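Local coordinates for envelope polyprotein (Puumala orthohantavirus, PDB 5FXU) that forms the Gn ectodomain of the hantaviral surface glycoprotein layer, which probably works with its partner Gc in cell attachment and entry, at residues I99-A102 against A103-R106; S205-L208 against E209-F212; I231-G235 against S236-P240. All coordinates share one frame; numbering follows the deposited sequence.

Overall arrangement
Following the chain from the N terminus, contact 1 (residues 99-106) comes first, where the loop after strand 79-89 turns into the short helix 102-105. Contact 2 (205-212) starts the helix 208-216 at the end of the loop that leaves strand 185-197. Contact 3 (231-240) then closes the hairpin of strands 228-234 and 237-243. The three lie in series, neither nested nor crossed. Contacts 1 and 3 touch, Ile99 and Glu100 packing on Ile231 and Pro240, so the loop rests against the hairpin. Contact 2 stands apart, its nearest atoms about 8 Å from either of the others, although its helix precedes strand 228-234 in the chain.

Contact 1 of 3, residues I99-A102 against A103-R106; sequences IETA and ARTR
Thr101 and Thr105 meet across the first turn of the short helix 102-105, with Thr101 at the N-cap position. A type I beta turn from Ile99 to Ala102 leads into it, closed by Ala102 N on Ile99 O.

Backbone bonds hold the turn together. Thr101 O takes the N-H of Thr105 at 2.9 Å, almost straight at 166°, and a weaker bond comes from Arg104 N. At the far end Arg106 N reaches Ala102 O at 2.8 Å, but the bond is bent and weak. Arg106 itself leaves the helix with positive phi, and its NE turns back to make a weak bond to Ala103 O.

The side-chain packing is slight. Arg104 carries its CG trans to its own N (chi1 -155°) and bends at chi3, which brings NH1 to 3.5 Å from Thr101 CG2. Thr105 CG2 sits 3.8 Å from Thr101 OG1, the two threonines meeting at an angle.

Elsewhere in the fold, Thr101 OG1 is hydrogen-bonded to Leu97 O rather than to the helix, and Thr105 OG1 is hydrogen-bonded to Lys107 N. The buried methyls of Ala102 and Ala103 lie on Leu19 of strand 19-30, so the helix lies on that strand by its smallest side chains.

Water adds further links. One molecule accepts from Ala103 N at 2.8 Å, and another bridges the two threonines, giving a proton to Thr101 OG1 at 3.1 Å and lying 2.8 Å from Thr105 OG1.

Contact 2 of 3, residues S205-L208 against E209-F212; sequences SMKL and EKSF
Leu208 and Phe212, one turn apart, lie next to each other at the start of helix 208-216, their side chains heading in a common direction. Lys207 is its N-cap residue and also the centre of an inverse gamma turn, marked by the weak bond from Leu208 N to Met206 O.

Followed outward, the Leu208 side chain leaves the backbone at CB beside the Leu208-Glu209 peptide, and its contacts with the ring begin at CG. This atom stands trans to the backbone N (chi1 180°), an extension that carries it along the helix to within 4.0 Å of Phe212 CE2. Beyond it, CD1 keeps to the same ring atom, 4.1 Å from Phe212 CE2. The leucine thus meets one corner of the ring. Next to that corner, Phe212 CD2 comes 3.5 Å from Leu208 O.

The helical bonds of this first turn are all weak. Lys207 O faces both Lys210 N and Ser211 N, while Leu208 O receives Ser211 N at 3.0 Å and Phe212 N at a longer distance. Ser211 OG shares a water with Ser205 O, lying 2.9 Å from that water, whose bond to the carbonyl is weak.

Lys207 CB touches Lys210 CG and CD at 3.9 Å, yet Lys207 NZ and Lys210 NZ stay 6.5 Å apart. Lys207 NZ makes a salt bridge with Asp317, while Glu209 OE2 makes one with Lys339 NZ and a hydrogen bond with His333 ND1, whose ring also stacks with Phe212. The helix start packs against Leu341 of strand 340-354 through Leu208, Glu209 and Phe212, against Tyr230 of strand 228-234 through Leu208, and against Leu255 and Met258 of helix 249-260 through Phe212.

Contact 3 of 3, residues I231-G235 against S236-P240; sequences ICLVG and SSSEP
Ser238 and Val234 carry the polar link across the beta hairpin of strands 228-234 and 237-243, near its turn at Gly235 and Ser236.

The hydrogen bonding is led by a side chain. Val234 N donates to Ser238 OG at 2.9 Å in a practically straight bond (176°). The hydroxyl gives its own proton to Glu239 O at 2.8 Å, approaching from above the carbonyl plane, 54° out of it. The torsion of Ser238 (chi1 76°) sets OG between its own N and carbonyl carbon, turned to the facing strand. Farther from the turn, Pro240 CA makes a C-H...O contact with Cys232 O at 3.5 Å.

In the apolar packing, Ile231 and Leu233, two apart on the strand, both meet Pro240. Pro240 CB rests on CG1 of Ile231, 4.0 Å away, and lies 4.4 Å from Leu233 CD1. That methyl also approaches Ser238 OG at 3.6 Å.

Outside partners bind the hairpin into the fold: Cys232 forms a disulfide with Cys193, while Ser236 OG is hydrogen-bonded to Glu8 OE1 and Ser237 OG to Leu19 O.

Chemically, a serine hydroxyl stands in for a strand carbonyl as acceptor of the Val234 N-H. Its rotation is probably held by the two bonds, and across 231-235 and 236-240 the one hydrogen bond runs to this side-chain oxygen, with none joining backbone to backbone.

Contact 1 of 3, residues I99-A102 against A103-R106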
loop_
_atom_site.group_PDB
_atom_site.type_symbol
_atom_site.label_atom_id
_atom_site.label_comp_id
_atom_site.label_asym_id
_atom_site.label_seq_id
_atom_site.Cartn_x
_atom_site.Cartn_y
_atom_site.Cartn_z
ATOM N N ILE A 99 -3.928 5.292 -11.324
ATOM C CA ILE A 99 -3.950 3.850 -11.499
ATOM C C ILE A 99 -5.188 3.436 -12.318
ATOM O O ILE A 99 -5.090 2.597 -13.215
ATOM C CB ILE A 99 -3.878 3.094 -10.156
ATOM C CG1 ILE A 99 -2.487 3.265 -9.552
ATOM C CG2 ILE A 99 -4.164 1.608 -10.350
ATOM C CD1 ILE A 99 -2.383 2.890 -8.096
ATOM N N GLU A 100 -6.340 4.016 -11.997
ATOM C CA GLU A 100 -7.606 3.624 -12.640
ATOM C C GLU A 100 -7.583 3.780 -14.144
ATOM O O GLU A 100 -8.193 2.991 -14.844
ATOM C CB GLU A 100 -8.792 4.407 -12.065
ATOM C CG GLU A 100 -9.046 4.160 -10.576
ATOM C CD GLU A 100 -8.437 5.230 -9.675
ATOM O OE1 GLU A 100 -7.181 5.408 -9.690
ATOM O OE2 GLU A 100 -9.211 5.889 -8.945
ATOM N N THR A 101 -6.847 4.770 -14.640
ATOM C CA THR A 101 -6.780 5.041 -16.086
ATOM C C THR A 101 -5.431 4.727 -16.718
ATOM O O THR A 101 -5.204 5.073 -17.887
ATOM C CB THR A 101 -7.147 6.508 -16.404
ATOM O OG1 THR A 101 -6.174 7.392 -15.828
ATOM C CG2 THR A 101 -8.506 6.830 -15.840
ATOM N N ALA A 102 -4.563 4.025 -15.998
ATOM C CA ALA A 102 -3.222 3.715 -16.504
ATOM C C ALA A 102 -3.226 2.828 -17.760
ATOM O O ALA A 102 -2.325 2.934 -18.594
ATOM C CB ALA A 102 -2.363 3.093 -15.412
ATOM N N ALA A 103 -4.199 1.937 -17.877
ATOM C CA ALA A 103 -4.309 1.078 -19.055
ATOM C C ALA A 103 -4.593 1.902 -20.310
ATOM O O ALA A 103 -4.081 1.585 -21.354
ATOM C CB ALA A 103 -5.384 0.022 -18.863
ATOM N N ARG A 104 -5.344 2.987 -20.157
ATOM C CA ARG A 104 -5.710 3.880 -21.241
ATOM C C ARG A 104 -4.625 4.913 -21.528
ATOM O O ARG A 104 -4.340 5.210 -22.687
ATOM C CB ARG A 104 -7.054 4.571 -20.916
ATOM C CG ARG A 104 -7.815 5.028 -22.146
ATOM C CD ARG A 104 -9.216 5.581 -21.859
ATOM N NE ARG A 104 -9.170 6.991 -21.441
ATOM C CZ ARG A 104 -9.324 7.459 -20.191
ATOM N NH1 ARG A 104 -9.571 6.655 -19.157
ATOM N NH2 ARG A 104 -9.247 8.779 -19.972
ATOM N N THR A 105 -4.043 5.481 -20.484
ATOM C CA THR A 105 -2.974 6.469 -20.634
ATOM C C THR A 105 -1.617 5.859 -20.964
ATOM O O THR A 105 -0.708 6.572 -21.376
ATOM C CB THR A 105 -2.760 7.310 -19.354
ATOM O OG1 THR A 105 -2.264 6.478 -18.288
ATOM C CG2 THR A 105 -4.048 8.019 -18.932
ATOM N N ARG A 106 -1.471 4.556 -20.750
ATOM C CA ARG A 106 -0.217 3.863 -20.954
ATOM C C ARG A 106 0.894 4.350 -20.032
ATOM O O ARG A 106 2.067 4.317 -20.383
ATOM C CB ARG A 106 0.183 3.933 -22.433
ATOM C CG ARG A 106 -0.898 3.410 -23.376
ATOM C CD ARG A 106 -1.166 1.922 -23.111
ATOM N NE ARG A 106 -2.230 1.302 -23.899
ATOM C CZ ARG A 106 -2.325 1.276 -25.235
ATOM N NH1 ARG A 106 -1.436 1.870 -26.045
ATOM N NH2 ARG A 106 -3.365 0.658 -25.777
HETATM O O HOH W 1 -5.897 1.206 -15.808
HETATM O O HOH W 2 -7.950 2.528 -18.167
HETATM O O HOH W 3 -3.052 7.284 -15.771
#

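Contact 2 of 3, residues S205-L208 against E209-F212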
loop_
_atom_site.group_PDB
_atom_site.type_symbol
_atom_site.label_atom_id
_atom_site.label_comp_id
_atom_site.label_asym_id
_atom_site.label_seq_id
_atom_site.Cartn_x
_atom_site.Cartn_y
_atom_site.Cartn_z
ATOM N N SER A 205 -19.754 10.006 1.580
ATOM C CA SER A 205 -19.440 8.923 0.631
ATOM C C SER A 205 -17.946 8.503 0.565
ATOM O O SER A 205 -17.655 7.362 0.191
ATOM C CB SER A 205 -19.947 9.275 -0.784
ATOM O OG SER A 205 -19.177 10.310 -1.386
ATOM N N MET A 206 -17.034 9.429 0.876
ATOM C CA MET A 206 -15.587 9.187 0.849
ATOM C C MET A 206 -14.974 9.005 2.233
ATOM O O MET A 206 -13.748 8.864 2.325
ATOM C CB MET A 206 -14.855 10.342 0.171
ATOM C CG MET A 206 -15.355 10.713 -1.213
ATOM S SD MET A 206 -15.301 9.388 -2.416
ATOM C CE MET A 206 -13.531 9.122 -2.389
ATOM N N LYS A 207 -15.799 8.967 3.289
ATOM C CA LYS A 207 -15.295 8.786 4.667
ATOM C C LYS A 207 -14.911 7.302 4.902
ATOM O O LYS A 207 -15.643 6.504 5.504
ATOM C CB LYS A 207 -16.252 9.366 5.747
ATOM C CG LYS A 207 -15.992 10.808 6.272
ATOM C CD LYS A 207 -16.455 11.908 5.348
ATOM C CE LYS A 207 -16.992 13.134 6.104
ATOM N NZ LYS A 207 -15.884 13.952 6.649
ATOM N N LEU A 208 -13.717 6.955 4.418
ATOM C CA LEU A 208 -13.228 5.577 4.421
ATOM C C LEU A 208 -13.206 4.916 5.810
ATOM O O LEU A 208 -13.621 3.762 5.943
ATOM C CB LEU A 208 -11.853 5.519 3.766
ATOM C CG LEU A 208 -11.139 4.176 3.666
ATOM C CD1 LEU A 208 -11.994 3.184 2.887
ATOM C CD2 LEU A 208 -9.785 4.372 3.001
ATOM N N GLU A 209 -12.770 5.638 6.841
ATOM C CA GLU A 209 -12.678 5.042 8.171
ATOM C C GLU A 209 -14.056 4.742 8.760
ATOM O O GLU A 209 -14.195 3.797 9.552
ATOM C CB GLU A 209 -11.857 5.913 9.122
ATOM C CG GLU A 209 -11.547 5.285 10.476
ATOM C CD GLU A 209 -10.904 3.896 10.403
ATOM O OE1 GLU A 209 -10.092 3.628 9.497
ATOM O OE2 GLU A 209 -11.173 3.070 11.295
ATOM N N LYS A 210 -15.078 5.507 8.358
ATOM C CA LYS A 210 -16.463 5.175 8.733
ATOM C C LYS A 210 -16.887 3.810 8.208
ATOM O O LYS A 210 -17.588 3.071 8.916
ATOM C CB LYS A 210 -17.458 6.247 8.285
ATOM C CG LYS A 210 -17.310 7.581 9.025
ATOM C CD LYS A 210 -18.541 8.466 8.836
ATOM C CE LYS A 210 -18.517 9.763 9.704
ATOM N NZ LYS A 210 -17.972 9.754 11.111
ATOM N N SER A 211 -16.439 3.449 7.006
ATOM C CA SER A 211 -16.730 2.126 6.469
ATOM C C SER A 211 -16.136 1.049 7.336
ATOM O O SER A 211 -16.813 0.079 7.665
ATOM C CB SER A 211 -16.228 1.964 5.035
ATOM O OG SER A 211 -16.665 3.037 4.205
ATOM N N PHE A 212 -14.902 1.243 7.795
ATOM C CA PHE A 212 -14.277 0.277 8.705
ATOM C C PHE A 212 -15.033 0.190 10.027
ATOM O O PHE A 212 -15.226 -0.890 10.577
ATOM C CB PHE A 212 -12.791 0.623 8.973
ATOM C CG PHE A 212 -11.877 0.280 7.847
ATOM C CD1 PHE A 212 -11.551 -1.036 7.594
ATOM C CD2 PHE A 212 -11.356 1.267 7.025
ATOM C CE1 PHE A 212 -10.733 -1.362 6.542
ATOM C CE2 PHE A 212 -10.522 0.944 5.971
ATOM C CZ PHE A 212 -10.211 -0.374 5.729
HETATM O O HOH W 4 -16.270 5.363 2.600
#

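Contact 3 of 3, residues I231-G235 against S236-P240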
loop_
_atom_site.group_PDB
_atom_site.type_symbol
_atom_site.label_atom_id
_atom_site.label_comp_id
_atom_site.label_asym_id
_atom_site.label_seq_id
_atom_site.Cartn_x
_atom_site.Cartn_y
_atom_site.Cartn_z
ATOM N N ILE A 231 -7.189 1.753 -3.982
ATOM C CA ILE A 231 -7.196 1.167 -5.308
ATOM C C ILE A 231 -6.271 -0.032 -5.252
ATOM O O ILE A 231 -5.152 0.069 -4.752
ATOM C CB ILE A 231 -6.858 2.221 -6.386
ATOM C CG1 ILE A 231 -7.358 1.769 -7.734
ATOM C CG2 ILE A 231 -5.371 2.572 -6.414
ATOM C CD1 ILE A 231 -8.865 1.960 -7.908
ATOM N N CYS A 232 -6.760 -1.189 -5.702
ATOM C CA CYS A 232 -6.091 -2.465 -5.468
ATOM C C CYS A 232 -5.924 -3.191 -6.764
ATOM O O CYS A 232 -6.717 -3.015 -7.694
ATOM C CB CYS A 232 -6.906 -3.358 -4.500
ATOM S SG CYS A 232 -7.326 -2.571 -2.913
ATOM N N LEU A 233 -4.893 -4.022 -6.825
ATOM C CA LEU A 233 -4.725 -4.937 -7.927
ATOM C C LEU A 233 -4.687 -6.318 -7.341
ATOM O O LEU A 233 -4.081 -6.532 -6.293
ATOM C CB LEU A 233 -3.449 -4.652 -8.708
ATOM C CG LEU A 233 -3.399 -3.562 -9.780
ATOM C CD1 LEU A 233 -4.647 -3.332 -10.613
ATOM C CD2 LEU A 233 -3.042 -2.287 -9.075
ATOM N N VAL A 234 -5.328 -7.246 -8.036
ATOM C CA VAL A 234 -5.490 -8.602 -7.577
ATOM C C VAL A 234 -4.529 -9.509 -8.336
ATOM O O VAL A 234 -4.498 -9.500 -9.552
ATOM C CB VAL A 234 -6.937 -9.056 -7.815
ATOM C CG1 VAL A 234 -7.160 -10.411 -7.206
ATOM C CG2 VAL A 234 -7.913 -8.053 -7.210
ATOM N N GLY A 235 -3.772 -10.319 -7.617
ATOM C CA GLY A 235 -2.802 -11.230 -8.227
ATOM C C GLY A 235 -1.678 -10.508 -8.943
ATOM O O GLY A 235 -1.266 -9.428 -8.535
ATOM N N SER A 236 -1.164 -11.114 -9.995
ATOM C CA SER A 236 -0.107 -10.496 -10.755
ATOM C C SER A 236 -0.659 -9.555 -11.830
ATOM O O SER A 236 0.082 -8.746 -12.369
ATOM C CB SER A 236 0.768 -11.580 -11.366
ATOM O OG SER A 236 -0.018 -12.491 -12.138
ATOM N N SER A 237 -1.957 -9.657 -12.132
ATOM C CA SER A 237 -2.589 -8.827 -13.135
ATOM C C SER A 237 -4.094 -8.761 -12.982
ATOM O O SER A 237 -4.705 -9.754 -12.724
ATOM C CB SER A 237 -2.287 -9.424 -14.510
ATOM O OG SER A 237 -2.504 -8.483 -15.527
ATOM N N SER A 238 -4.681 -7.591 -13.131
ATOM C CA SER A 238 -6.128 -7.438 -12.984
ATOM C C SER A 238 -6.482 -6.062 -13.403
ATOM O O SER A 238 -5.607 -5.211 -13.597
ATOM C CB SER A 238 -6.620 -7.637 -11.504
ATOM O OG SER A 238 -6.338 -6.510 -10.633
ATOM N N GLU A 239 -7.775 -5.827 -13.493
ATOM C CA GLU A 239 -8.283 -4.477 -13.524
ATOM C C GLU A 239 -8.259 -3.881 -12.112
ATOM O O GLU A 239 -8.396 -4.606 -11.139
ATOM C CB GLU A 239 -9.690 -4.467 -14.082
ATOM C CG GLU A 239 -9.659 -4.822 -15.551
ATOM C CD GLU A 239 -11.018 -4.809 -16.204
ATOM O OE1 GLU A 239 -12.022 -5.206 -15.562
ATOM O OE2 GLU A 239 -11.069 -4.402 -17.382
ATOM N N PRO A 240 -8.113 -2.554 -12.002
ATOM C CA PRO A 240 -8.159 -1.948 -10.672
ATOM C C PRO A 240 -9.494 -2.186 -9.943
ATOM O O PRO A 240 -10.549 -2.179 -10.560
ATOM C CB PRO A 240 -7.976 -0.454 -10.955
ATOM C CG PRO A 240 -7.461 -0.397 -12.365
ATOM C CD PRO A 240 -8.075 -1.541 -13.063
#